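Local coordinates for uncharacterized protein (Bacillus cereus, PDB 5F2H) that is of unknown function but belongs to the alpha/beta hydrolase superfamily and is probably a hydrolase of the phospholipase/carboxylesterase type, at residues 146-156 with 295-305. Sequence-based numbering, arbitrary orientation.
Sequences VEPYWKSVLDQ and DYPEDFDELLK
Y149 and Y296 lie flat on each other as an offset stack, their ring centroids 3.7 Å apart and planes 8° from parallel. CB of Y149 also sits over the Y296 ring, a CH-pi contact. W150 adds an edge-to-face pair: F300 turns its edge, led by CZ, toward the six-membered ring of W150. With CG opposite the backbone N (chi1 178°), the F300 ring reaches W150 edge-on while one of its faces lies against Y296 CD2.

One direct hydrogen bond crosses the contact. W150 NE1 donates to Y296 OH over 3.0 Å, nearly straight at 161° and close to the indole plane. It fixes the indole edge against the phenol. Water 1 lies 2.8 Å from Y149 OH and donates to D295 OD1.

L304 splits its two methyls: CD2 lies 3.7 Å from W150 CZ3, and CD1 packs against Y149 O, S152 OG and, more loosely, V153 CG1. S152 OG rests against D301 CB, and Q156 NE2 meets CG and CE of K305, the chains crossing at about a right angle.

Y296 also stacks on F207, and Y149 packs on I11 of the second subunit. The aromatic cluster joins the end of helix 143-150 to the loop before helix 300-313 and to that helix's first residue in an alpha/beta-hydrolase fold, beside a probable nucleophile elbow that W150 touches.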
loop_
_atom_site.group_PDB
_atom_site.type_symbol
_atom_site.label_atom_id
_atom_site.label_comp_id
_atom_site.label_asym_id
_atom_site.label_seq_id
_atom_site.Cartn_x
_atom_site.Cartn_y
_atom_site.Cartn_z
ATOM N N VAL B 146 11.190 -21.276 10.077
ATOM C CA VAL B 146 9.930 -21.003 9.407
ATOM C C VAL B 146 9.999 -19.769 8.490
ATOM O O VAL B 146 9.256 -19.663 7.545
ATOM C CB VAL B 146 8.802 -20.884 10.472
ATOM C CG1 VAL B 146 9.026 -19.669 11.354
ATOM C CG2 VAL B 146 7.435 -20.804 9.813
ATOM N N GLU B 147 10.935 -18.867 8.738
ATOM C CA GLU B 147 11.050 -17.668 7.930
ATOM C C GLU B 147 11.180 -17.925 6.421
ATOM O O GLU B 147 10.422 -17.373 5.638
ATOM C CB GLU B 147 12.185 -16.802 8.488
ATOM C CG GLU B 147 12.534 -15.545 7.704
ATOM C CD GLU B 147 13.667 -14.738 8.339
ATOM O OE1 GLU B 147 13.734 -14.629 9.576
ATOM O OE2 GLU B 147 14.471 -14.150 7.595
ATOM N N PRO B 148 12.091 -18.812 6.005
ATOM C CA PRO B 148 12.276 -19.044 4.569
ATOM C C PRO B 148 11.029 -19.400 3.762
ATOM O O PRO B 148 10.957 -19.037 2.582
ATOM C CB PRO B 148 13.263 -20.211 4.520
ATOM C CG PRO B 148 14.006 -20.153 5.796
ATOM C CD PRO B 148 13.038 -19.602 6.809
ATOM N N TYR B 149 10.059 -20.081 4.379
ATOM C CA TYR B 149 8.860 -20.483 3.655
ATOM C C TYR B 149 7.799 -19.403 3.558
ATOM O O TYR B 149 6.875 -19.525 2.748
ATOM C CB TYR B 149 8.243 -21.729 4.292
ATOM C CG TYR B 149 9.139 -22.947 4.322
ATOM C CD1 TYR B 149 9.133 -23.854 3.286
ATOM C CD2 TYR B 149 9.941 -23.223 5.425
ATOM C CE1 TYR B 149 9.949 -24.980 3.329
ATOM C CE2 TYR B 149 10.729 -24.355 5.488
ATOM C CZ TYR B 149 10.745 -25.223 4.436
ATOM O OH TYR B 149 11.572 -26.342 4.472
ATOM N N TRP B 150 7.920 -18.335 4.345
ATOM C CA TRP B 150 6.893 -17.282 4.332
ATOM C C TRP B 150 7.451 -15.925 4.001
ATOM O O TRP B 150 6.739 -14.938 4.050
ATOM C CB TRP B 150 6.219 -17.247 5.715
ATOM C CG TRP B 150 5.676 -18.577 6.092
ATOM C CD1 TRP B 150 6.351 -19.596 6.683
ATOM C CD2 TRP B 150 4.360 -19.054 5.866
ATOM N NE1 TRP B 150 5.533 -20.677 6.851
ATOM C CE2 TRP B 150 4.288 -20.356 6.390
ATOM C CE3 TRP B 150 3.218 -18.495 5.298
ATOM C CZ2 TRP B 150 3.130 -21.120 6.331
ATOM C CZ3 TRP B 150 2.061 -19.240 5.269
ATOM C CH2 TRP B 150 2.028 -20.543 5.767
ATOM N N LYS B 151 8.730 -15.883 3.666
ATOM C CA LYS B 151 9.426 -14.636 3.331
ATOM C C LYS B 151 8.809 -13.920 2.125
ATOM O O LYS B 151 8.762 -12.684 2.097
ATOM C CB LYS B 151 10.892 -14.951 3.021
ATOM C CG LYS B 151 11.799 -13.747 2.848
ATOM C CD LYS B 151 13.199 -14.131 2.362
ATOM C CE LYS B 151 13.861 -15.196 3.229
ATOM N NZ LYS B 151 13.927 -14.849 4.675
ATOM N N SER B 152 8.306 -14.691 1.160
ATOM C CA SER B 152 7.710 -14.134 -0.063
ATOM C C SER B 152 6.401 -13.344 0.078
ATOM O O SER B 152 5.791 -12.994 -0.933
ATOM C CB SER B 152 7.533 -15.237 -1.104
ATOM O OG SER B 152 6.667 -16.245 -0.638
ATOM N N VAL B 153 5.943 -13.089 1.301
ATOM C CA VAL B 153 4.714 -12.309 1.498
ATOM C C VAL B 153 5.007 -10.818 1.394
ATOM O O VAL B 153 4.092 -10.009 1.298
ATOM C CB VAL B 153 4.037 -12.562 2.867
ATOM C CG1 VAL B 153 3.582 -14.007 2.974
ATOM C CG2 VAL B 153 4.952 -12.177 4.028
ATOM N N LEU B 154 6.281 -10.449 1.451
ATOM C CA LEU B 154 6.666 -9.046 1.356
ATOM C C LEU B 154 6.374 -8.553 -0.065
ATOM O O LEU B 154 6.085 -7.380 -0.288
ATOM C CB LEU B 154 8.143 -8.878 1.688
ATOM C CG LEU B 154 8.621 -9.393 3.047
ATOM C CD1 LEU B 154 10.123 -9.181 3.169
ATOM C CD2 LEU B 154 7.888 -8.724 4.203
ATOM N N ASP B 155 6.432 -9.484 -1.014
ATOM C CA ASP B 155 6.166 -9.209 -2.424
ATOM C C ASP B 155 4.712 -8.780 -2.643
ATOM O O ASP B 155 4.359 -8.312 -3.725
ATOM C CB ASP B 155 6.452 -10.468 -3.253
ATOM C CG ASP B 155 7.901 -10.944 -3.135
ATOM O OD1 ASP B 155 8.764 -10.145 -2.715
ATOM O OD2 ASP B 155 8.181 -12.111 -3.489
ATOM N N GLN B 156 3.870 -8.967 -1.622
ATOM C CA GLN B 156 2.457 -8.599 -1.691
ATOM C C GLN B 156 2.156 -7.478 -0.706
ATOM O O GLN B 156 1.023 -7.289 -0.271
ATOM C CB GLN B 156 1.590 -9.817 -1.424
ATOM C CG GLN B 156 1.946 -11.003 -2.309
ATOM C CD GLN B 156 1.834 -10.720 -3.799
ATOM O OE1 GLN B 156 1.202 -9.751 -4.214
ATOM N NE2 GLN B 156 2.422 -11.599 -4.615
ATOM N N ASP B 295 5.831 -31.652 4.660
ATOM C CA ASP B 295 6.760 -30.625 4.307
ATOM C C ASP B 295 6.021 -29.674 3.392
ATOM O O ASP B 295 4.950 -29.995 2.934
ATOM C CB ASP B 295 7.888 -31.303 3.526
ATOM C CG ASP B 295 8.909 -30.338 3.024
ATOM O OD1 ASP B 295 9.003 -29.231 3.590
ATOM O OD2 ASP B 295 9.611 -30.703 2.054
ATOM N N TYR B 296 6.598 -28.515 3.114
ATOM C CA TYR B 296 5.976 -27.557 2.218
ATOM C C TYR B 296 6.296 -27.952 0.779
ATOM O O TYR B 296 7.346 -28.562 0.509
ATOM C CB TYR B 296 6.558 -26.180 2.417
ATOM C CG TYR B 296 6.418 -25.567 3.780
ATOM C CD1 TYR B 296 7.215 -25.971 4.824
ATOM C CD2 TYR B 296 5.645 -24.440 3.958
ATOM C CE1 TYR B 296 7.181 -25.313 6.037
ATOM C CE2 TYR B 296 5.594 -23.782 5.167
ATOM C CZ TYR B 296 6.374 -24.215 6.194
ATOM O OH TYR B 296 6.314 -23.562 7.397
ATOM N N PRO B 297 5.392 -27.630 -0.165
ATOM C CA PRO B 297 5.662 -27.952 -1.583
ATOM C C PRO B 297 6.840 -27.125 -2.045
ATOM O O PRO B 297 7.069 -26.028 -1.525
ATOM C CB PRO B 297 4.388 -27.529 -2.300
ATOM C CG PRO B 297 3.711 -26.582 -1.367
ATOM C CD PRO B 297 4.099 -26.963 0.022
ATOM N N GLU B 298 7.572 -27.604 -3.037
ATOM C CA GLU B 298 8.755 -26.863 -3.486
ATOM C C GLU B 298 8.425 -25.521 -4.180
ATOM O O GLU B 298 9.246 -24.606 -4.185
ATOM C CB GLU B 298 9.703 -27.802 -4.237
ATOM C CG GLU B 298 11.108 -27.249 -4.426
ATOM C CD GLU B 298 12.128 -28.346 -4.702
ATOM O OE1 GLU B 298 11.889 -29.492 -4.266
ATOM O OE2 GLU B 298 13.201 -28.056 -5.275
ATOM N N ASP B 299 7.198 -25.391 -4.686
ATOM C CA ASP B 299 6.730 -24.149 -5.309
ATOM C C ASP B 299 5.690 -23.513 -4.356
ATOM O O ASP B 299 4.659 -22.979 -4.784
ATOM C CB ASP B 299 6.102 -24.398 -6.686
ATOM C CG ASP B 299 4.815 -25.209 -6.626
ATOM O OD1 ASP B 299 4.428 -25.688 -5.534
ATOM O OD2 ASP B 299 4.173 -25.346 -7.690
ATOM N N PHE B 300 5.976 -23.575 -3.059
ATOM C CA PHE B 300 5.080 -23.017 -2.056
ATOM C C PHE B 300 4.920 -21.498 -2.109
ATOM O O PHE B 300 3.842 -20.984 -1.768
ATOM C CB PHE B 300 5.523 -23.424 -0.658
ATOM C CG PHE B 300 4.670 -22.855 0.412
ATOM C CD1 PHE B 300 3.392 -23.358 0.626
ATOM C CD2 PHE B 300 5.141 -21.848 1.242
ATOM C CE1 PHE B 300 2.587 -22.851 1.638
ATOM C CE2 PHE B 300 4.341 -21.340 2.254
ATOM C CZ PHE B 300 3.065 -21.843 2.451
ATOM N N ASP B 301 5.986 -20.781 -2.495
ATOM C CA ASP B 301 5.929 -19.316 -2.575
ATOM C C ASP B 301 4.962 -18.865 -3.685
ATOM O O ASP B 301 4.448 -17.734 -3.651
ATOM C CB ASP B 301 7.325 -18.679 -2.683
ATOM C CG ASP B 301 8.118 -19.175 -3.876
ATOM O OD1 ASP B 301 7.621 -20.046 -4.626
ATOM O OD2 ASP B 301 9.267 -18.712 -4.047
ATOM N N GLU B 302 4.718 -19.759 -4.649
ATOM C CA GLU B 302 3.782 -19.503 -5.743
ATOM C C GLU B 302 2.363 -19.704 -5.249
ATOM O O GLU B 302 1.456 -18.984 -5.653
ATOM C CB GLU B 302 4.057 -20.401 -6.950
ATOM C CG GLU B 302 5.331 -20.048 -7.684
ATOM C CD GLU B 302 5.279 -18.649 -8.295
ATOM O OE1 GLU B 302 4.210 -17.995 -8.247
ATOM O OE2 GLU B 302 6.307 -18.201 -8.851
ATOM N N LEU B 303 2.167 -20.694 -4.384
ATOM C CA LEU B 303 0.851 -20.944 -3.826
ATOM C C LEU B 303 0.492 -19.747 -2.976
ATOM O O LEU B 303 -0.645 -19.288 -3.032
ATOM C CB LEU B 303 0.811 -22.218 -2.998
ATOM C CG LEU B 303 1.187 -23.500 -3.747
ATOM C CD1 LEU B 303 1.112 -24.690 -2.803
ATOM C CD2 LEU B 303 0.300 -23.723 -4.965
ATOM N N LEU B 304 1.457 -19.236 -2.200
ATOM C CA LEU B 304 1.213 -18.045 -1.369
ATOM C C LEU B 304 0.721 -16.870 -2.198
ATOM O O LEU B 304 -0.057 -16.051 -1.705
ATOM C CB LEU B 304 2.445 -17.598 -0.592
ATOM C CG LEU B 304 2.896 -18.348 0.649
ATOM C CD1 LEU B 304 4.205 -17.773 1.171
ATOM C CD2 LEU B 304 1.818 -18.222 1.708
ATOM N N LYS B 305 1.204 -16.763 -3.434
ATOM C CA LYS B 305 0.773 -15.686 -4.312
ATOM C C LYS B 305 -0.733 -15.864 -4.562
ATOM O O LYS B 305 -1.512 -14.943 -4.299
ATOM C CB LYS B 305 1.576 -15.681 -5.611
ATOM C CG LYS B 305 1.257 -14.509 -6.520
ATOM C CD LYS B 305 2.188 -14.401 -7.717
ATOM C CE LYS B 305 3.614 -14.100 -7.279
ATOM N NZ LYS B 305 4.521 -13.897 -8.441
HETATM O O HOH W 1 11.361 -28.035 2.275
#